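PDB 1RIF: DNA helicase uvsW from Enterobacteria phage T4, which couples ATP hydrolysis to 3'-5' translocation and unwinding of duplex DNA, driving branch migration in recombination-dependent repair and helping to reorganise stalled replication forks. Local coordinates for residues A[19-24]-A[75-80]; A[27-32]-A[62-67]; A[51-56]-A[269-274]; A[210-215]-A[239-244]. The protein carries 1 engineered substitution. All coordinates share one frame; numbering follows the deposited sequence.

Contact 1: residues A[19-24]-A[75-80]; sequences ESTFHE and FGYKAW
The aromatic ring of Tyr77 is met at its edge, in plane, by Glu24 OE1, while the carbonyl oxygen of Phe75 lies over the centre of one face, 3.8 Å above the ring plane. The Phe75 ring is approached obliquely by the other carboxylate oxygen, with Glu24 OE2 to Phe75 CE2 at 3.1 Å. One carboxylate thus serves two rings, and its plane is steeply inclined to both, by 67° to that of Tyr77. The directional link is the short hydrogen bond from Tyr77 OH to Glu24 OE1 (2.5 Å), received on the syn lone pair, the one facing OE2. Beyond CG the glutamate runs extended (chi2 180°), which carries the carboxylate out from the helix.

These residues join two pieces of the N-terminal region: helix 19-28, and the turn that leads from helix 68-74 to strand 79-81, an outer strand of the four-stranded mixed sheet. Gly76 takes a positive phi in this turn, just before Tyr77. One helical turn ahead of Glu24, Thr21 adds a van der Waals contact: its methyl CG2 comes 3.3 Å from Tyr77 OH and 3.6 Å from Tyr77 CZ. The phenol oxygen is therefore gripped by the carboxylate while the threonine branch packs against it. Further along, Phe75 stacks on Phe71 of helix 68-74, and Tyr77 packs on Cys72 and on Ile3 of strand 3-8. A bound gold ion lies about 6 Å from the Tyr77 side chain.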
# COMPACT_ATOMS: atom_id res chain seq x y z
N GLU A 19 -2.05 -1.82 30.51
CA GLU A 19 -3.33 -2.34 30.07
C GLU A 19 -4.29 -1.17 29.97
O GLU A 19 -5.25 -1.19 29.21
CB GLU A 19 -3.86 -3.37 31.07
CG GLU A 19 -5.10 -4.13 30.61
CD GLU A 19 -4.86 -4.99 29.37
OE1 GLU A 19 -5.75 -5.80 29.02
OE2 GLU A 19 -3.78 -4.85 28.74
N SER A 20 -4.00 -0.12 30.74
CA SER A 20 -4.84 1.07 30.75
C SER A 20 -4.64 1.89 29.48
O SER A 20 -5.61 2.35 28.87
CB SER A 20 -4.49 1.93 31.96
OG SER A 20 -3.15 2.38 31.88
N THR A 21 -3.38 2.10 29.10
CA THR A 21 -3.09 2.89 27.91
C THR A 21 -3.51 2.11 26.67
O THR A 21 -3.90 2.69 25.66
CB THR A 21 -1.59 3.25 27.83
OG1 THR A 21 -0.88 2.17 27.21
CG2 THR A 21 -1.02 3.49 29.22
N PHE A 22 -3.44 0.78 26.77
CA PHE A 22 -3.82 -0.08 25.66
C PHE A 22 -5.27 0.13 25.27
O PHE A 22 -5.61 0.21 24.09
CB PHE A 22 -3.63 -1.55 26.02
CG PHE A 22 -4.16 -2.49 24.98
CD1 PHE A 22 -3.52 -2.62 23.74
CD2 PHE A 22 -5.32 -3.22 25.21
CE1 PHE A 22 -4.03 -3.45 22.76
CE2 PHE A 22 -5.84 -4.06 24.23
CZ PHE A 22 -5.20 -4.18 23.00
N HIS A 23 -6.14 0.23 26.27
CA HIS A 23 -7.55 0.44 26.00
C HIS A 23 -7.81 1.82 25.43
O HIS A 23 -8.72 2.01 24.63
CB HIS A 23 -8.35 0.19 27.28
CG HIS A 23 -8.31 -1.24 27.73
ND1 HIS A 23 -8.48 -1.62 29.04
CD2 HIS A 23 -8.11 -2.38 27.02
CE1 HIS A 23 -8.38 -2.94 29.13
NE2 HIS A 23 -8.15 -3.42 27.92
N GLU A 24 -6.99 2.79 25.83
CA GLU A 24 -7.13 4.14 25.31
C GLU A 24 -6.72 4.11 23.85
O GLU A 24 -7.39 4.69 22.99
CB GLU A 24 -6.23 5.09 26.09
CG GLU A 24 -6.53 5.09 27.57
CD GLU A 24 -5.63 6.04 28.33
OE1 GLU A 24 -4.39 5.87 28.23
OE2 GLU A 24 -6.15 6.94 29.03
N PHE A 75 -2.51 12.38 25.78
CA PHE A 75 -2.44 11.76 27.10
C PHE A 75 -1.11 12.00 27.80
O PHE A 75 -0.81 11.35 28.81
CB PHE A 75 -2.70 10.26 27.00
CG PHE A 75 -4.04 9.91 26.43
CD1 PHE A 75 -4.32 10.10 25.08
CD2 PHE A 75 -5.04 9.38 27.25
CE1 PHE A 75 -5.56 9.77 24.54
CE2 PHE A 75 -6.29 9.05 26.72
CZ PHE A 75 -6.55 9.24 25.37
N GLY A 76 -0.32 12.92 27.27
CA GLY A 76 0.96 13.22 27.87
C GLY A 76 1.85 11.99 28.02
O GLY A 76 2.52 11.84 29.04
N TYR A 77 1.85 11.12 27.02
CA TYR A 77 2.67 9.91 27.08
C TYR A 77 4.04 10.06 26.43
O TYR A 77 4.21 10.84 25.49
CB TYR A 77 1.94 8.73 26.44
CG TYR A 77 0.80 8.17 27.27
CD1 TYR A 77 0.97 7.91 28.64
CD2 TYR A 77 -0.43 7.86 26.69
CE1 TYR A 77 -0.07 7.36 29.40
CE2 TYR A 77 -1.47 7.30 27.44
CZ TYR A 77 -1.28 7.06 28.79
OH TYR A 77 -2.30 6.50 29.54
N LYS A 78 5.00 9.31 26.95
CA LYS A 78 6.37 9.30 26.42
C LYS A 78 6.55 7.97 25.70
O LYS A 78 6.28 6.91 26.27
CB LYS A 78 7.39 9.41 27.57
CG LYS A 78 7.40 10.75 28.30
CD LYS A 78 7.94 11.89 27.44
CE LYS A 78 6.96 12.34 26.34
NZ LYS A 78 7.50 13.43 25.47
N ALA A 79 7.02 8.01 24.45
CA ALA A 79 7.19 6.78 23.69
C ALA A 79 8.49 6.62 22.90
O ALA A 79 9.02 7.58 22.36
CB ALA A 79 6.01 6.59 22.78
N TRP A 80 8.98 5.38 22.85
CA TRP A 80 10.18 5.01 22.11
C TRP A 80 9.73 4.25 20.86
O TRP A 80 8.95 3.29 20.95
CB TRP A 80 11.09 4.07 22.93
CG TRP A 80 12.26 3.51 22.11
CD1 TRP A 80 13.41 4.16 21.76
CD2 TRP A 80 12.34 2.21 21.49
NE1 TRP A 80 14.20 3.36 20.97
CE2 TRP A 80 13.57 2.16 20.78
CE3 TRP A 80 11.50 1.09 21.46
CZ2 TRP A 80 13.97 1.02 20.06
CZ3 TRP A 80 11.91 -0.05 20.74
CH2 TRP A 80 13.13 -0.06 20.05

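Contact 2: residues A[27-32]-A[62-67]; sequences DFFSFE and FGLVGQ
Phe29 carries its aromatic ring from the end of helix 19-28 to Leu64 and Gln67. Its CB is directed at 62-67, and CG, beside the backbone N (chi1 -71°), sends the ring on toward that segment. CE2 makes the approach: it lies 3.8 Å from Gln67 CB, which sits at the ring edge, in plane, and 4.2 Å from Leu64 CB. The tip atom CZ completes the touch, 4.1 Å from Gln67 CB. On the other flank CE1 lies in the plane of the Phe28 ring, at its edge, and Phe28 CD2 stands 3.3 Å above the centre of one Phe29 face. Phe28 in turn offers its own edge to the backbone of 62-67, with CE2 at 3.7 Å from Gln67 O.

Gln67 takes part chiefly through CB. Its chain bends at chi2 (-76°), leading the amide away from the two phenylalanines, and a bound magnesium ion lies about 3 Å from this side chain. The phenylalanines meet carbon atoms and backbone carbonyl oxygens, without a hydrogen bond between the two segments. Phe29 is the centre of an inverse gamma turn that closes the helix, and Ser30 OG donates to Asp27 O (3.0 Å), bridging the change from helix to strand.

Leu64 also packs on Met270 and Val273 of helix 269-276, and Phe29 on Met270, while Phe28 and Phe29 lean on helix 68-74 through Phe71 and Ile68 respectively. The contact thus lies where the end of helix 19-28 meets helices 68-74 and 269-276, next to the antiparallel strands 30-32 and 50-52.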
# COMPACT_ATOMS: atom_id res chain seq x y z
N ASP A 27 -9.32 2.41 21.60
CA ASP A 27 -10.48 3.23 21.29
C ASP A 27 -10.05 4.32 20.31
O ASP A 27 -10.81 4.69 19.41
CB ASP A 27 -11.06 3.89 22.55
CG ASP A 27 -11.69 2.88 23.49
OD1 ASP A 27 -12.06 1.78 23.02
OD2 ASP A 27 -11.83 3.19 24.70
N PHE A 28 -8.83 4.80 20.49
CA PHE A 28 -8.27 5.85 19.64
C PHE A 28 -8.23 5.36 18.19
O PHE A 28 -8.71 6.05 17.28
CB PHE A 28 -6.86 6.21 20.13
CG PHE A 28 -6.18 7.29 19.32
CD1 PHE A 28 -6.65 8.60 19.37
CD2 PHE A 28 -5.09 7.01 18.51
CE1 PHE A 28 -6.03 9.61 18.62
CE2 PHE A 28 -4.46 8.01 17.76
CZ PHE A 28 -4.94 9.31 17.81
N PHE A 29 -7.67 4.18 17.97
CA PHE A 29 -7.56 3.62 16.63
C PHE A 29 -8.75 2.76 16.21
O PHE A 29 -8.59 1.65 15.72
CB PHE A 29 -6.27 2.81 16.51
CG PHE A 29 -5.03 3.66 16.49
CD1 PHE A 29 -4.17 3.69 17.58
CD2 PHE A 29 -4.74 4.46 15.38
CE1 PHE A 29 -3.02 4.50 17.57
CE2 PHE A 29 -3.61 5.28 15.35
CZ PHE A 29 -2.74 5.30 16.45
N SER A 30 -9.96 3.29 16.40
CA SER A 30 -11.17 2.58 16.03
C SER A 30 -12.12 3.57 15.38
O SER A 30 -11.95 4.79 15.50
CB SER A 30 -11.85 1.97 17.25
OG SER A 30 -12.68 2.93 17.89
N PHE A 31 -13.12 3.04 14.69
CA PHE A 31 -14.11 3.88 14.06
C PHE A 31 -15.38 3.08 13.87
O PHE A 31 -15.37 1.86 13.88
CB PHE A 31 -13.60 4.45 12.72
CG PHE A 31 -13.28 3.40 11.68
CD1 PHE A 31 -14.27 2.92 10.84
CD2 PHE A 31 -11.98 2.92 11.55
CE1 PHE A 31 -13.97 1.95 9.87
CE2 PHE A 31 -11.67 1.96 10.59
CZ PHE A 31 -12.66 1.48 9.75
N GLU A 32 -16.48 3.80 13.72
CA GLU A 32 -17.79 3.20 13.54
C GLU A 32 -17.89 2.62 12.14
O GLU A 32 -17.61 3.30 11.16
CB GLU A 32 -18.82 4.30 13.72
CG GLU A 32 -20.17 3.85 14.18
CD GLU A 32 -21.11 5.03 14.32
OE1 GLU A 32 -21.68 5.47 13.29
OE2 GLU A 32 -21.26 5.53 15.46
N PHE A 62 1.14 -0.79 10.10
CA PHE A 62 2.35 0.01 9.92
C PHE A 62 2.08 1.47 9.55
O PHE A 62 2.56 2.39 10.22
CB PHE A 62 3.22 -0.63 8.85
CG PHE A 62 4.68 -0.30 8.96
CD1 PHE A 62 5.61 -1.30 9.21
CD2 PHE A 62 5.13 1.00 8.76
CE1 PHE A 62 6.98 -1.01 9.26
CE2 PHE A 62 6.50 1.31 8.82
CZ PHE A 62 7.42 0.30 9.06
N GLY A 63 1.29 1.67 8.49
CA GLY A 63 0.98 3.01 8.03
C GLY A 63 0.47 4.02 9.04
O GLY A 63 0.53 5.22 8.78
N LEU A 64 -0.03 3.56 10.19
CA LEU A 64 -0.57 4.45 11.21
C LEU A 64 0.39 4.85 12.34
O LEU A 64 0.00 5.57 13.27
CB LEU A 64 -1.83 3.82 11.82
CG LEU A 64 -3.09 3.81 10.95
CD1 LEU A 64 -4.08 2.79 11.48
CD2 LEU A 64 -3.70 5.20 10.92
N VAL A 65 1.63 4.40 12.27
CA VAL A 65 2.61 4.73 13.30
C VAL A 65 2.66 6.23 13.56
O VAL A 65 2.68 6.67 14.71
CB VAL A 65 4.02 4.23 12.90
CG1 VAL A 65 5.02 4.58 13.99
CG2 VAL A 65 4.00 2.74 12.68
N GLY A 66 2.68 7.02 12.49
CA GLY A 66 2.75 8.46 12.63
C GLY A 66 1.66 9.10 13.46
O GLY A 66 1.87 10.15 14.07
N GLN A 67 0.48 8.48 13.46
CA GLN A 67 -0.68 8.97 14.20
C GLN A 67 -0.56 8.78 15.71
O GLN A 67 -1.27 9.44 16.47
CB GLN A 67 -1.93 8.25 13.73
CG GLN A 67 -2.14 8.31 12.24
CD GLN A 67 -2.66 9.65 11.79
OE1 GLN A 67 -2.01 10.68 11.99
NE2 GLN A 67 -3.84 9.65 11.18

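Contact 3: residues A[51-56]-A[269-274]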
# COMPACT_ATOMS: atom_id res chain seq x y z
N ILE A 51 -14.86 -0.75 14.25
CA ILE A 51 -13.72 -1.42 13.66
C ILE A 51 -12.48 -0.99 14.44
O ILE A 51 -12.21 0.20 14.58
CB ILE A 51 -13.61 -1.07 12.17
CG1 ILE A 51 -14.72 -1.80 11.41
CG2 ILE A 51 -12.23 -1.45 11.62
CD1 ILE A 51 -14.94 -1.32 10.01
N ARG A 52 -11.77 -1.97 14.97
CA ARG A 52 -10.56 -1.75 15.76
C ARG A 52 -9.30 -2.05 14.94
O ARG A 52 -9.03 -3.21 14.60
CB ARG A 52 -10.60 -2.65 17.01
CG ARG A 52 -11.21 -2.05 18.30
CD ARG A 52 -12.55 -1.41 18.09
NE ARG A 52 -13.38 -1.30 19.30
CZ ARG A 52 -13.15 -0.50 20.35
NH1 ARG A 52 -12.09 0.30 20.41
NH2 ARG A 52 -14.03 -0.48 21.34
N LEU A 53 -8.53 -1.02 14.60
CA LEU A 53 -7.30 -1.24 13.83
C LEU A 53 -6.19 -1.73 14.77
O LEU A 53 -5.20 -2.31 14.32
CB LEU A 53 -6.89 0.05 13.10
CG LEU A 53 -7.88 0.48 12.01
CD1 LEU A 53 -7.50 1.81 11.39
CD2 LEU A 53 -7.92 -0.60 10.95
N LEU A 54 -6.35 -1.51 16.07
CA LEU A 54 -5.38 -1.98 17.06
C LEU A 54 -6.02 -3.23 17.70
O LEU A 54 -6.96 -3.10 18.48
CB LEU A 54 -5.15 -0.91 18.13
CG LEU A 54 -3.85 -0.93 18.94
CD1 LEU A 54 -4.17 -0.56 20.37
CD2 LEU A 54 -3.17 -2.29 18.87
N ASP A 55 -5.53 -4.42 17.37
CA ASP A 55 -6.11 -5.63 17.92
C ASP A 55 -5.59 -5.92 19.33
O ASP A 55 -4.78 -5.18 19.88
CB ASP A 55 -5.85 -6.83 16.99
CG ASP A 55 -4.37 -7.22 16.93
OD1 ASP A 55 -3.55 -6.58 17.60
OD2 ASP A 55 -4.04 -8.19 16.21
N TYR A 56 -6.07 -7.00 19.93
CA TYR A 56 -5.63 -7.36 21.28
C TYR A 56 -4.22 -7.92 21.28
O TYR A 56 -3.62 -8.12 22.33
CB TYR A 56 -6.60 -8.36 21.91
CG TYR A 56 -7.91 -7.74 22.31
CD1 TYR A 56 -9.06 -7.95 21.55
CD2 TYR A 56 -8.01 -6.93 23.44
CE1 TYR A 56 -10.28 -7.37 21.91
CE2 TYR A 56 -9.21 -6.35 23.81
CZ TYR A 56 -10.34 -6.58 23.04
OH TYR A 56 -11.54 -6.02 23.41
N ILE A 269 -11.15 6.50 6.78
CA ILE A 269 -9.90 7.00 6.19
C ILE A 269 -8.69 6.42 6.93
O ILE A 269 -7.62 6.23 6.35
CB ILE A 269 -9.81 8.55 6.27
CG1 ILE A 269 -8.47 9.03 5.70
CG2 ILE A 269 -9.95 9.02 7.72
CD1 ILE A 269 -8.28 8.74 4.23
N MET A 270 -8.88 6.13 8.20
CA MET A 270 -7.84 5.60 9.06
C MET A 270 -7.25 4.26 8.57
O MET A 270 -6.04 4.05 8.70
CB MET A 270 -8.40 5.45 10.47
CG MET A 270 -7.37 5.24 11.55
SD MET A 270 -8.05 5.58 13.18
CE MET A 270 -7.06 7.01 13.68
N GLN A 271 -8.07 3.37 8.02
CA GLN A 271 -7.51 2.10 7.57
C GLN A 271 -6.90 2.14 6.18
O GLN A 271 -6.33 1.15 5.73
CB GLN A 271 -8.54 0.96 7.68
CG GLN A 271 -9.78 1.09 6.85
CD GLN A 271 -10.64 -0.17 6.93
OE1 GLN A 271 -11.82 -0.15 6.57
NE2 GLN A 271 -10.05 -1.28 7.38
N TYR A 272 -7.01 3.28 5.49
CA TYR A 272 -6.39 3.40 4.18
C TYR A 272 -4.96 3.87 4.42
O TYR A 272 -4.05 3.46 3.70
CB TYR A 272 -7.17 4.38 3.28
CG TYR A 272 -8.54 3.85 2.87
CD1 TYR A 272 -9.62 3.90 3.75
CD2 TYR A 272 -8.73 3.24 1.62
CE1 TYR A 272 -10.86 3.36 3.40
CE2 TYR A 272 -9.96 2.69 1.27
CZ TYR A 272 -11.03 2.75 2.17
OH TYR A 272 -12.25 2.19 1.85
N VAL A 273 -4.75 4.70 5.43
CA VAL A 273 -3.39 5.15 5.74
C VAL A 273 -2.68 4.02 6.48
O VAL A 273 -1.46 3.91 6.44
CB VAL A 273 -3.38 6.44 6.60
CG1 VAL A 273 -4.33 7.47 6.00
CG2 VAL A 273 -3.76 6.14 8.01
N GLY A 274 -3.46 3.17 7.14
CA GLY A 274 -2.89 2.04 7.84
C GLY A 274 -2.39 1.02 6.84
O GLY A 274 -1.44 0.29 7.09
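The junction between the N-terminal region and the RecA-like ATP-binding domain of this helicase is bridged here by Leu53, which packs on Met270 and Gln271. Leu53 follows strand 50-52, one half of a two-stranded antiparallel sheet, and its partners lie on successive positions of helix 269-276. The two branches of the leucine divide the work. Leu53 CD1 lies 3.4 Å from Met270 CG, closer than two carbons normally pack, and 3.9 Å from Met270 CB; it also reaches the backbone, 3.7 Å from Met270 C. CD2 is turned to the next residue and meets Gln271 CB at 3.7 Å.

The side chains of Leu53 and Met270 cross obliquely, whereas Leu53 and Gln271 cross at about a right angle. Met270 bears the contact on its CB-CG portion, CG lying anti to the backbone N (chi1 -165°). Gln271 has CG set between the two backbone branches (chi1 62°) and runs extended from there, a course that leaves CB to the leucine while the rest of the chain packs on Phe31 of strand 30-32. The helix is closed at this point by Gly274 N to Met270 O (3.1 Å).

Leu64 also packs on Leu53, which makes Leu53 part of a larger apolar patch. The backbone of Leu53 is bonded to that of Phe29. This is plain hydrophobic docking of an accessory N-terminal element on a helix of a superfamily 2 helicase core, the helix that precedes edge strand 278-280 of the parallel seven-stranded sheet.

Contact 4: residues A[210-215]-A[239-244]; sequences GTWQTV and GKSISS
Trp212 and Ser241 bring their backbones to 7.0 Å between CA atoms, the nearest approach of two short helical pieces. Gly210 ends a strand, Thr211 occupies the N-cap position, and helix 212-215 follows, its first turn closed by Val215 N to Thr211 O (3.0 Å). Segment 239-244 is helical throughout. There Gly239 O accepts twice from one residue, from Ser243 N and from Ser243 OG (2.6 Å), the hydroxyl tilted 21° from the carbonyl plane.

The contact itself belongs to the indole. Ser241 CB lies over one face of Trp212, 3.3 Å above the plane and offset toward the rim, above the six-membered ring; CE3 is the closest atom, at 3.3 Å, and CZ3 follows at 3.6 Å. The far corner of the indole, CH2, reaches Ile242 CG1 at 4.4 Å. Ser241 OG stands beside its backbone N (chi1 -73°) and is hydrogen-bonded to a residue flanking the segment, while Ser241 N is bonded to Thr238 OG1. Ile242 packs beyond on Tyr272 and Met275, and Trp212 on Ala237 and Ile245.

Both helices belong to the ATP-binding domain, with 239-245 following the predicted DEAH box. Since the serine meets the indole through a methylene and its hydroxyl is engaged elsewhere, the contact rests on dispersion and shape and adds no directional bond between the two segments.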
# COMPACT_ATOMS: atom_id res chain seq x y z
N GLY A 210 -3.69 -7.75 -10.74
CA GLY A 210 -5.04 -8.25 -10.59
C GLY A 210 -6.00 -7.26 -9.95
O GLY A 210 -5.65 -6.11 -9.67
N THR A 211 -7.22 -7.71 -9.72
CA THR A 211 -8.24 -6.88 -9.11
C THR A 211 -8.42 -7.35 -7.68
O THR A 211 -7.92 -8.41 -7.31
CB THR A 211 -9.58 -7.04 -9.85
OG1 THR A 211 -10.01 -8.40 -9.76
CG2 THR A 211 -9.43 -6.68 -11.32
N TRP A 212 -9.12 -6.56 -6.87
CA TRP A 212 -9.38 -6.91 -5.48
C TRP A 212 -10.12 -8.22 -5.31
O TRP A 212 -9.80 -9.01 -4.42
CB TRP A 212 -10.18 -5.80 -4.79
CG TRP A 212 -9.33 -4.70 -4.23
CD1 TRP A 212 -9.20 -3.43 -4.70
CD2 TRP A 212 -8.46 -4.80 -3.08
NE1 TRP A 212 -8.32 -2.72 -3.91
CE2 TRP A 212 -7.86 -3.54 -2.91
CE3 TRP A 212 -8.15 -5.83 -2.18
CZ2 TRP A 212 -6.95 -3.28 -1.88
CZ3 TRP A 212 -7.25 -5.58 -1.15
CH2 TRP A 212 -6.66 -4.30 -1.01
N GLN A 213 -11.12 -8.46 -6.15
CA GLN A 213 -11.92 -9.67 -6.02
C GLN A 213 -11.11 -10.95 -6.23
O GLN A 213 -11.41 -11.98 -5.63
CB GLN A 213 -13.13 -9.63 -6.95
CG GLN A 213 -12.88 -9.99 -8.39
CD GLN A 213 -14.17 -10.31 -9.12
OE1 GLN A 213 -14.96 -11.12 -8.64
NE2 GLN A 213 -14.40 -9.67 -10.27
N THR A 214 -10.10 -10.89 -7.08
CA THR A 214 -9.26 -12.05 -7.32
C THR A 214 -8.28 -12.18 -6.17
O THR A 214 -8.18 -13.23 -5.54
CB THR A 214 -8.44 -11.90 -8.61
OG1 THR A 214 -9.32 -12.00 -9.74
CG2 THR A 214 -7.37 -12.99 -8.70
N VAL A 215 -7.58 -11.08 -5.90
CA VAL A 215 -6.58 -11.00 -4.85
C VAL A 215 -7.06 -11.45 -3.47
O VAL A 215 -6.34 -12.18 -2.77
CB VAL A 215 -6.03 -9.55 -4.78
CG1 VAL A 215 -5.27 -9.33 -3.49
CG2 VAL A 215 -5.13 -9.30 -5.98
N GLY A 239 -12.92 -1.77 3.25
CA GLY A 239 -12.23 -2.08 4.49
C GLY A 239 -12.12 -3.57 4.67
O GLY A 239 -11.19 -4.06 5.32
N LYS A 240 -13.07 -4.29 4.10
CA LYS A 240 -13.09 -5.74 4.19
C LYS A 240 -11.92 -6.32 3.40
O LYS A 240 -11.22 -7.22 3.88
CB LYS A 240 -14.41 -6.28 3.65
CG LYS A 240 -14.58 -7.78 3.82
CD LYS A 240 -15.98 -8.24 3.41
CE LYS A 240 -17.03 -7.81 4.45
NZ LYS A 240 -17.12 -6.32 4.69
N SER A 241 -11.70 -5.79 2.20
CA SER A 241 -10.60 -6.24 1.36
C SER A 241 -9.27 -5.96 2.06
O SER A 241 -8.44 -6.85 2.22
CB SER A 241 -10.63 -5.51 0.01
OG SER A 241 -11.68 -5.98 -0.81
N ILE A 242 -9.09 -4.71 2.47
CA ILE A 242 -7.87 -4.29 3.15
C ILE A 242 -7.58 -5.16 4.36
O ILE A 242 -6.51 -5.77 4.44
CB ILE A 242 -7.98 -2.81 3.62
CG1 ILE A 242 -8.07 -1.89 2.40
CG2 ILE A 242 -6.79 -2.46 4.51
CD1 ILE A 242 -8.34 -0.44 2.73
N SER A 243 -8.52 -5.24 5.29
CA SER A 243 -8.29 -6.04 6.48
C SER A 243 -8.12 -7.51 6.13
O SER A 243 -7.56 -8.28 6.91
CB SER A 243 -9.42 -5.84 7.50
OG SER A 243 -10.69 -6.07 6.94
N SER A 244 -8.56 -7.90 4.94
CA SER A 244 -8.47 -9.28 4.49
C SER A 244 -7.06 -9.71 4.03
O SER A 244 -6.68 -10.86 4.24
CB SER A 244 -9.47 -9.52 3.35
OG SER A 244 -9.52 -10.89 3.01

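How the contacts relate
Contacts 1 and 2 share helix 19-28, with centres 13 Å apart, and along the chain contact 2 is nested inside the loop closed by contact 1. Contact 3 lies only 5 Å from contact 2, centre to centre, and joins it through strands 30-32 and 50-52, where Phe31 O and Ile51 N are 2.7 Å apart, a probable hydrogen bond. Phe22 of 19-24 packs on 54-56, tying contact 1 to contact 3. Contact 4 belongs to the ATP-binding domain, but Gln271 and Tyr272 of contact 3 touch its helix 239-245. It is the one nearest the nucleotide site: Trp212 lies about 12 Å, side chain to side chain, from the engineered Arg141 of the predicted ATP-binding segment.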